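PDB 2OCD: L-asparaginase I from Vibrio cholerae, which probably hydrolyses L-asparagine to L-aspartate and ammonium as a cytoplasmic homotetramer. Local coordinates for residues S99-S102 with F103-N107; T217-P220 with G221-H224; Q328-L331 with R332-T336. All blocks are in the same frame, centred on the assembly; numbering follows the deposited sequence.

Contact 1: residues S99-S102 with F103-N107; sequences SALS and FMFEN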
ATOM      1  N   SER B  99      -6.200  14.342  22.574  1.00 12.18           N
ATOM      2  CA  SER B  99      -5.919  13.464  23.653  1.00 12.57           C
ATOM      3  C   SER B  99      -6.365  13.996  25.010  1.00 12.40           C
ATOM      4  O   SER B  99      -7.078  13.304  25.770  1.00 12.48           O
ATOM      5  CB  SER B  99      -4.427  13.193  23.673  1.00 12.81           C
ATOM      6  OG  SER B  99      -4.080  12.310  22.611  1.00 15.28           O
ATOM      7  N   ALA B 100      -5.855  15.174  25.342  1.00 11.86           N
ATOM      8  CA  ALA B 100      -6.214  15.890  26.576  1.00 11.48           C
ATOM      9  C   ALA B 100      -7.713  15.869  26.814  1.00 11.47           C
ATOM     10  O   ALA B 100      -8.167  15.474  27.903  1.00 11.05           O
ATOM     11  CB  ALA B 100      -5.736  17.338  26.508  1.00 10.16           C
ATOM     12  N   LEU B 101      -8.463  16.302  25.787  1.00 11.28           N
ATOM     13  CA  LEU B 101      -9.902  16.411  25.874  1.00 11.37           C
ATOM     14  C   LEU B 101     -10.574  15.060  26.077  1.00 11.95           C
ATOM     15  O   LEU B 101     -11.661  15.019  26.681  1.00 13.16           O
ATOM     16  CB  LEU B 101     -10.503  17.079  24.631  1.00 11.72           C
ATOM     17  CG  LEU B 101     -10.051  18.544  24.398  1.00 13.51           C
ATOM     18  CD1 LEU B 101     -10.432  19.048  23.012  1.00  9.00           C
ATOM     19  CD2 LEU B 101     -10.572  19.506  25.528  1.00 11.45           C
ATOM     20  N   SER B 102      -9.993  13.970  25.543  1.00 11.54           N
ATOM     21  CA  SER B 102     -10.604  12.663  25.709  1.00 10.81           C
ATOM     22  C   SER B 102     -10.709  12.349  27.193  1.00 10.85           C
ATOM     23  O   SER B 102     -11.768  11.889  27.637  1.00  9.56           O
ATOM     24  CB  SER B 102      -9.874  11.558  24.972  1.00 10.61           C
ATOM     25  OG  SER B 102      -8.709  11.154  25.639  1.00  8.59           O
ATOM     26  N   PHE B 103      -9.662  12.649  27.965  1.00 10.92           N
ATOM     27  CA  PHE B 103      -9.712  12.392  29.421  1.00 11.67           C
ATOM     28  C   PHE B 103     -10.533  13.415  30.214  1.00 14.23           C
ATOM     29  O   PHE B 103     -11.259  13.030  31.149  1.00 14.33           O
ATOM     30  CB  PHE B 103      -8.322  12.223  29.998  1.00 10.22           C
ATOM     31  CG  PHE B 103      -7.620  11.115  29.371  1.00 10.29           C
ATOM     32  CD1 PHE B 103      -8.013   9.817  29.647  1.00  7.41           C
ATOM     33  CD2 PHE B 103      -6.656  11.348  28.390  1.00 11.24           C
ATOM     34  CE1 PHE B 103      -7.421   8.765  29.054  1.00  9.44           C
ATOM     35  CE2 PHE B 103      -6.042  10.291  27.768  1.00 11.11           C
ATOM     36  CZ  PHE B 103      -6.438   8.973  28.087  1.00 10.81           C
HETATM   37  N   MSE B 104     -10.453  14.684  29.805  1.00 15.95           N
HETATM   38  CA  MSE B 104     -11.189  15.732  30.456  1.00 18.53           C
HETATM   39  C   MSE B 104     -12.682  15.564  30.409  1.00 18.14           C
HETATM   40  O   MSE B 104     -13.364  15.988  31.341  1.00 18.21           O
HETATM   41  CB  MSE B 104     -10.837  17.076  29.837  1.00 18.89           C
HETATM   42  CG  MSE B 104      -9.445  17.525  30.241  1.00 22.36           C
HETATM   43 SE   MSE B 104      -8.836  19.146  29.373  0.80 26.60          SE
HETATM   44  CE  MSE B 104      -9.912  20.381  30.427  1.00 21.40           C
ATOM     45  N   PHE B 105     -13.195  14.999  29.318  1.00 18.13           N
ATOM     46  CA  PHE B 105     -14.621  14.802  29.176  1.00 17.65           C
ATOM     47  C   PHE B 105     -14.979  13.461  29.755  1.00 18.30           C
ATOM     48  O   PHE B 105     -14.374  12.457  29.450  1.00 18.17           O
ATOM     49  CB  PHE B 105     -15.099  14.827  27.726  1.00 16.83           C
ATOM     50  CG  PHE B 105     -14.916  16.141  27.025  1.00 16.11           C
ATOM     51  CD1 PHE B 105     -15.139  17.342  27.666  1.00 15.24           C
ATOM     52  CD2 PHE B 105     -14.593  16.168  25.686  1.00 14.57           C
ATOM     53  CE1 PHE B 105     -14.972  18.525  27.002  1.00 12.84           C
ATOM     54  CE2 PHE B 105     -14.447  17.351  25.028  1.00 14.57           C
ATOM     55  CZ  PHE B 105     -14.626  18.525  25.686  1.00 14.45           C
ATOM     56  N   GLU B 106     -16.036  13.462  30.539  1.00 19.28           N
ATOM     57  CA  GLU B 106     -16.491  12.302  31.237  1.00 20.52           C
ATOM     58  C   GLU B 106     -17.969  12.078  30.872  1.00 20.01           C
ATOM     59  O   GLU B 106     -18.790  12.986  30.989  1.00 20.36           O
ATOM     60  CB  GLU B 106     -16.243  12.549  32.717  1.00 20.05           C
ATOM     61  CG  GLU B 106     -17.173  11.883  33.667  1.00 23.18           C
ATOM     62  CD  GLU B 106     -16.461  11.583  34.991  1.00 25.31           C
ATOM     63  OE1 GLU B 106     -15.566  10.687  34.965  1.00 31.71           O
ATOM     64  OE2 GLU B 106     -16.779  12.234  36.026  1.00 29.27           O
ATOM     65  N   ASN B 107     -18.278  10.877  30.385  1.00 19.73           N
ATOM     66  CA  ASN B 107     -19.615  10.526  29.906  1.00 19.64           C
ATOM     67  C   ASN B 107     -20.068  11.395  28.762  1.00 19.63           C
ATOM     68  O   ASN B 107     -21.195  11.854  28.723  1.00 20.39           O
ATOM     69  CB  ASN B 107     -20.651  10.550  31.041  1.00 19.50           C
ATOM     70  CG  ASN B 107     -20.239   9.688  32.230  1.00 19.91           C
ATOM     71  OD1 ASN B 107     -19.588   8.639  32.080  1.00 20.09           O
ATOM     72  ND2 ASN B 107     -20.586  10.145  33.421  1.00 19.07           N
TER

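Contact 2: residues T217-P220 with G221-H224; sequences TMYP and GISH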
ATOM      1  N   THR B 217      14.150   9.324  26.805  1.00 14.82           N
ATOM      2  CA  THR B 217      14.371   8.444  25.683  1.00 15.37           C
ATOM      3  C   THR B 217      15.671   7.706  25.992  1.00 15.84           C
ATOM      4  O   THR B 217      16.741   8.299  26.061  1.00 15.09           O
ATOM      5  CB  THR B 217      14.570   9.207  24.357  1.00 15.31           C
ATOM      6  OG1 THR B 217      13.536  10.191  24.191  1.00 17.45           O
ATOM      7  CG2 THR B 217      14.564   8.217  23.171  1.00 13.75           C
HETATM    8  N   MSE B 218      15.581   6.398  26.146  1.00 16.09           N
HETATM    9  CA  MSE B 218      16.758   5.649  26.444  1.00 16.13           C
HETATM   10  C   MSE B 218      17.558   5.564  25.156  1.00 14.51           C
HETATM   11  O   MSE B 218      17.009   5.480  24.074  1.00 14.15           O
HETATM   12  CB  MSE B 218      16.407   4.252  26.901  1.00 16.68           C
HETATM   13  CG  MSE B 218      15.524   4.198  28.079  1.00 20.88           C
HETATM   14 SE   MSE B 218      16.412   4.506  29.756  0.60 26.13          SE
HETATM   15  CE  MSE B 218      15.082   3.733  30.955  1.00 20.96           C
ATOM     16  N   TYR B 219      18.861   5.586  25.309  1.00 12.90           N
ATOM     17  CA  TYR B 219      19.744   5.227  24.250  1.00 11.65           C
ATOM     18  C   TYR B 219      20.809   4.419  24.921  1.00 11.37           C
ATOM     19  O   TYR B 219      20.890   4.419  26.123  1.00  9.82           O
ATOM     20  CB  TYR B 219      20.322   6.456  23.578  1.00 11.09           C
ATOM     21  CG  TYR B 219      20.852   7.503  24.521  1.00 10.30           C
ATOM     22  CD1 TYR B 219      22.175   7.471  24.938  1.00  9.21           C
ATOM     23  CD2 TYR B 219      20.024   8.547  24.977  1.00 12.31           C
ATOM     24  CE1 TYR B 219      22.709   8.442  25.742  1.00  8.75           C
ATOM     25  CE2 TYR B 219      20.515   9.530  25.829  1.00 12.72           C
ATOM     26  CZ  TYR B 219      21.895   9.479  26.197  1.00 11.71           C
ATOM     27  OH  TYR B 219      22.430  10.429  27.066  1.00 11.65           O
ATOM     28  N   PRO B 220      21.624   3.707  24.141  1.00 12.18           N
ATOM     29  CA  PRO B 220      22.634   2.861  24.752  1.00 12.82           C
ATOM     30  C   PRO B 220      23.637   3.715  25.486  1.00 13.10           C
ATOM     31  O   PRO B 220      24.059   4.754  24.963  1.00 13.47           O
ATOM     32  CB  PRO B 220      23.296   2.180  23.547  1.00 12.81           C
ATOM     33  CG  PRO B 220      22.314   2.357  22.433  1.00 13.01           C
ATOM     34  CD  PRO B 220      21.691   3.652  22.678  1.00 11.75           C
ATOM     35  N   GLY B 221      23.999   3.294  26.689  1.00 14.00           N
ATOM     36  CA  GLY B 221      24.917   4.060  27.529  1.00 14.37           C
ATOM     37  C   GLY B 221      24.310   5.216  28.318  1.00 14.32           C
ATOM     38  O   GLY B 221      25.034   5.874  29.042  1.00 15.36           O
ATOM     39  N   ILE B 222      23.008   5.455  28.224  1.00 14.13           N
ATOM     40  CA  ILE B 222      22.413   6.639  28.825  1.00 14.88           C
ATOM     41  C   ILE B 222      22.779   6.610  30.300  1.00 15.80           C
ATOM     42  O   ILE B 222      22.559   5.603  30.953  1.00 15.84           O
ATOM     43  CB  ILE B 222      20.843   6.746  28.591  1.00 14.89           C
ATOM     44  CG1 ILE B 222      20.239   7.995  29.277  1.00 14.66           C
ATOM     45  CG2 ILE B 222      20.105   5.483  29.066  1.00 14.65           C
ATOM     46  CD1 ILE B 222      18.802   8.238  28.979  1.00 13.21           C
ATOM     47  N   SER B 223      23.357   7.696  30.812  1.00 16.65           N
ATOM     48  CA  SER B 223      23.904   7.674  32.166  1.00 17.84           C
ATOM     49  C   SER B 223      22.857   8.131  33.162  1.00 20.10           C
ATOM     50  O   SER B 223      22.051   9.047  32.890  1.00 21.15           O
ATOM     51  CB  SER B 223      25.144   8.539  32.296  1.00 17.71           C
ATOM     52  OG  SER B 223      24.831   9.917  32.244  1.00 16.82           O
ATOM     53  N   HIS B 224      22.878   7.494  34.327  1.00 21.63           N
ATOM     54  CA  HIS B 224      21.923   7.777  35.405  1.00 22.40           C
ATOM     55  C   HIS B 224      22.102   9.206  35.904  1.00 22.08           C
ATOM     56  O   HIS B 224      21.226   9.731  36.524  1.00 21.91           O
ATOM     57  CB  HIS B 224      22.116   6.791  36.561  1.00 23.12           C
ATOM     58  CG  HIS B 224      23.455   6.909  37.198  1.00 24.94           C
ATOM     59  ND1 HIS B 224      23.724   7.814  38.203  1.00 30.35           N
ATOM     60  CD2 HIS B 224      24.624   6.285  36.927  1.00 30.28           C
ATOM     61  CE1 HIS B 224      24.999   7.721  38.544  1.00 30.88           C
ATOM     62  NE2 HIS B 224      25.567   6.795  37.788  1.00 30.81           N
TER
HETATM   63  O   HOH W   1      23.930   9.748  29.097  1.00 18.51           O

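Contact 3: residues Q328-L331 with R332-T336; sequences QQVL and RGEMT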
ATOM      1  N   GLN B 328      -3.092   2.442  34.685  1.00 13.26           N
ATOM      2  CA  GLN B 328      -3.120   1.063  34.178  1.00 13.81           C
ATOM      3  C   GLN B 328      -4.524   0.611  33.802  1.00 13.50           C
ATOM      4  O   GLN B 328      -4.747  -0.544  33.483  1.00 13.94           O
ATOM      5  CB  GLN B 328      -2.532   0.107  35.229  1.00 13.38           C
ATOM      6  CG  GLN B 328      -1.027   0.324  35.447  1.00 14.45           C
ATOM      7  CD  GLN B 328      -0.466  -0.461  36.673  1.00 14.96           C
ATOM      8  OE1 GLN B 328      -0.636  -0.030  37.818  1.00 16.01           O
ATOM      9  NE2 GLN B 328       0.248  -1.571  36.416  1.00 13.40           N
ATOM     10  N   GLN B 329      -5.487   1.502  33.864  1.00 13.04           N
ATOM     11  CA  GLN B 329      -6.837   1.132  33.516  1.00 13.23           C
ATOM     12  C   GLN B 329      -7.265   1.911  32.265  1.00 12.50           C
ATOM     13  O   GLN B 329      -6.806   3.044  32.063  1.00 12.11           O
ATOM     14  CB  GLN B 329      -7.736   1.370  34.728  1.00 13.32           C
ATOM     15  CG  GLN B 329      -9.231   1.430  34.459  1.00 14.59           C
ATOM     16  CD  GLN B 329     -10.015   1.864  35.718  1.00 16.57           C
ATOM     17  OE1 GLN B 329      -9.483   2.567  36.605  1.00 22.22           O
ATOM     18  NE2 GLN B 329     -11.254   1.439  35.806  1.00 16.44           N
ATOM     19  N   VAL B 330      -8.065   1.250  31.406  1.00 12.03           N
ATOM     20  CA  VAL B 330      -8.502   1.790  30.142  1.00 11.71           C
ATOM     21  C   VAL B 330      -9.588   2.755  30.478  1.00 12.25           C
ATOM     22  O   VAL B 330     -10.607   2.361  31.028  1.00 13.93           O
ATOM     23  CB  VAL B 330      -9.037   0.713  29.133  1.00 11.17           C
ATOM     24  CG1 VAL B 330      -9.471   1.376  27.832  1.00  9.75           C
ATOM     25  CG2 VAL B 330      -7.992  -0.344  28.845  1.00  9.16           C
ATOM     26  N   LEU B 331      -9.407   4.030  30.185  1.00 12.03           N
ATOM     27  CA  LEU B 331     -10.421   4.967  30.635  1.00 12.58           C
ATOM     28  C   LEU B 331     -11.242   5.470  29.456  1.00 12.45           C
ATOM     29  O   LEU B 331     -12.425   5.745  29.634  1.00 11.90           O
ATOM     30  CB  LEU B 331      -9.779   6.108  31.448  1.00 13.23           C
ATOM     31  CG  LEU B 331      -9.011   5.721  32.745  1.00 13.02           C
ATOM     32  CD1 LEU B 331      -8.435   6.914  33.521  1.00  9.02           C
ATOM     33  CD2 LEU B 331      -9.959   4.924  33.649  1.00 14.08           C
ATOM     34  N   ARG B 332     -10.624   5.569  28.264  1.00 12.16           N
ATOM     35  CA  ARG B 332     -11.286   6.123  27.081  1.00 12.74           C
ATOM     36  C   ARG B 332     -10.798   5.515  25.778  1.00 13.09           C
ATOM     37  O   ARG B 332     -10.711   6.205  24.741  1.00 11.85           O
ATOM     38  CB  ARG B 332     -11.134   7.643  26.985  1.00 13.15           C
ATOM     39  CG  ARG B 332     -11.465   8.446  28.240  1.00 13.76           C
ATOM     40  CD  ARG B 332     -12.947   8.812  28.445  1.00 14.37           C
ATOM     41  NE  ARG B 332     -13.011   9.787  29.540  1.00 15.21           N
ATOM     42  CZ  ARG B 332     -12.939   9.470  30.837  1.00 18.09           C
ATOM     43  NH1 ARG B 332     -12.864   8.197  31.216  1.00 18.24           N
ATOM     44  NH2 ARG B 332     -12.930  10.424  31.761  1.00 18.83           N
ATOM     45  N   GLY B 333     -10.527   4.207  25.833  1.00 13.87           N
ATOM     46  CA  GLY B 333     -10.128   3.432  24.649  1.00 13.89           C
ATOM     47  C   GLY B 333      -8.721   3.770  24.147  1.00 13.76           C
ATOM     48  O   GLY B 333      -8.375   3.402  23.031  1.00 12.52           O
ATOM     49  N   GLU B 334      -7.919   4.437  24.980  1.00 14.27           N
ATOM     50  CA  GLU B 334      -6.548   4.919  24.613  1.00 15.45           C
ATOM     51  C   GLU B 334      -5.490   3.831  24.503  1.00 16.96           C
ATOM     52  O   GLU B 334      -4.345   4.090  24.056  1.00 15.94           O
ATOM     53  CB  GLU B 334      -6.018   5.957  25.630  1.00 15.67           C
ATOM     54  CG  GLU B 334      -5.716   5.405  27.014  1.00 14.25           C
ATOM     55  CD  GLU B 334      -6.941   5.346  27.989  1.00 16.15           C
ATOM     56  OE1 GLU B 334      -8.101   5.625  27.598  1.00 17.57           O
ATOM     57  OE2 GLU B 334      -6.742   4.993  29.187  1.00 16.99           O
HETATM   58  N   MSE B 335      -5.855   2.632  24.940  1.00 18.49           N
HETATM   59  CA  MSE B 335      -4.921   1.548  24.994  1.00 21.25           C
HETATM   60  C   MSE B 335      -5.675   0.276  25.197  1.00 21.07           C
HETATM   61  O   MSE B 335      -6.819   0.287  25.578  1.00 21.49           O
HETATM   62  CB  MSE B 335      -3.945   1.734  26.160  1.00 21.37           C
HETATM   63  CG  MSE B 335      -4.561   1.446  27.479  1.00 23.05           C
HETATM   64 SE   MSE B 335      -3.473   1.944  29.010  0.80 29.41          SE
HETATM   65  CE  MSE B 335      -4.698   1.342  30.379  1.00 24.34           C
ATOM     66  N   THR B 336      -4.982  -0.823  25.001  1.00 22.07           N
ATOM     67  CA  THR B 336      -5.543  -2.130  25.179  1.00 23.18           C
ATOM     68  C   THR B 336      -4.638  -2.962  26.113  1.00 23.43           C
ATOM     69  O   THR B 336      -3.405  -2.948  25.982  1.00 23.13           O
ATOM     70  CB  THR B 336      -5.761  -2.776  23.806  1.00 23.36           C
ATOM     71  OG1 THR B 336      -6.445  -3.992  23.962  1.00 22.71           O
ATOM     72  CG2 THR B 336      -4.432  -3.064  23.094  1.00 24.01           C
TER

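Contact 1: residues S99-S102 with F103-N107
A chi1 of 77° sets S102 OG between its own backbone N and carbonyl carbon and turns the hydroxyl back toward S99 O, while F103, with CG anti to its carbonyl carbon (chi1 -60°), brings its ring alongside. S102 OG therefore sits over one face of the F103 ring, 3.4 Å above the plane and displaced toward the rim. The same hydroxyl donates to S99 O at 2.7 Å, in the carbonyl plane and on a lone pair, and takes a further bond from N159, so its rotation is fixed from two directions. This is the C-terminal turn of helix 94-104, closed by i to i+4 bonds from M104 N to A100 O (3.1 Å) and from F105 N to L101 O (3.1 Å), after which F105 leaves helical geometry for the short strand 105-106. On another flank L101 and F105 lie alongside one another with a shared direction, L101 CB 4.0 Å from F105 CE2. L101 CD2 also approaches SE of the selenomethionine M104, at 4.2 Å. Helix 65-78 covers A100, M104 and F105, whereas helix 303-315 packs on S99 and F103.

Contact 2: residues T217-P220 with G221-H224
I222 CB lies over the face of the Y219 ring, near its centre: it stands 3.7 Å from the ring centroid and 9° off the normal, a CH-pi contact in which the two side chains cross at about a right angle. From CB the isoleucine runs across the same face, with I222 CG1 3.8 Å from Y219 CE2. Because I222 CG1 is anti to the backbone N (chi1 178°), this branch can extend over the ring and carry CD1 on toward the carbonyl of T217, with I222 CD1 3.6 Å from T217 O. The other branch turns to the selenomethionine, where I222 CG2 meets M218 SE at 3.9 Å, again in a nearly perpendicular crossing.

What brings the two residues together is a type II beta turn from Y219 to I222, with P220 and G221 at its corners. I222 N closes it onto Y219 O at 3.2 Å, the donor standing 40° out of the carbonyl plane. G221 supplies the positive phi that the third position of such a turn calls for. A water adds a second link across the turn: it donates to Y219 OH at 2.6 Å and accepts from S223 N at 2.7 Å. The tyrosine hydroxyl is also bonded to I213 O of the second subunit, which holds the ring from its far end, and Y219 and P220 pack on L307 and W68 of that subunit.

S223 is the N-cap of helix 224-231, its OG reaching V226 N in a weak bond. The turn thus joins strand 213-217, an outer strand of the parallel sheet, to that helix within a beta-alpha-beta unit completed by strand 237-242; M218 packs on this last strand and on helix 252-263.

Contact 3: residues Q328-L331 with R332-T336
The carboxylate of E334 faces the backbone amides of L331 and R332 and is gripped by both. L331 N meets E334 OE2 at 3.0 Å on the syn side, 20° out of the carboxylate plane, with a weak second bond to E334 OE1; R332 N takes the syn lone pair of E334 OE1 at 2.6 Å. The glutamate reaches back because its CG lies between backbone N and carbonyl carbon and the chain then bends at chi2. K309 of helix 303-315 forms a salt bridge with E334 OE2 and also bonds Q329 O, which probably favours the charged carboxylate. This is a turn in the C-terminal tail that follows helix 320-327: the chain reverses through R332 and G333, the glycine with positive phi, so that 332-335 runs back at 141° to 328-331. The R332 side chain, bent at chi2, curls back over the preceding peptide, and its NH1 donates to L331 O at 3.0 Å. That oxygen lies close to the guanidinium plane, yet the donor stands 60° out of the carbonyl plane. The remaining guanidinium nitrogens turn to the end of helix 94-104, NE bonding F105 O and NH2 weakly F103 O. Between the two arms, farther from the bend, V330 and the extended selenomethionine M335 pass alongside one another in opposing senses, V330 CG2 4.0 Å from M335 CE, and the same methyl carbon CE lies 3.2 Å from Q329 O.

Following the chain from the N terminus, contact 1 ends helix 94-104, contact 2 turns the chain from strand 213-217 into helix 224-231, and contact 3 reverses the tail beyond helix 320-327. Each is local, and the three come in series without nesting or crossing. Contacts 1 and 3 meet in space, their centres 12 Å apart: the arginine of contact 3 reaches the end of the helix of contact 1, and the F103 ring packs on E334. The C-terminal tail is thereby tied to the N-terminal part of the fold. Contact 2 stands apart at the interface with a second subunit, its nearest atoms about 18 Å from contact 1 and about 17 Å from contact 3.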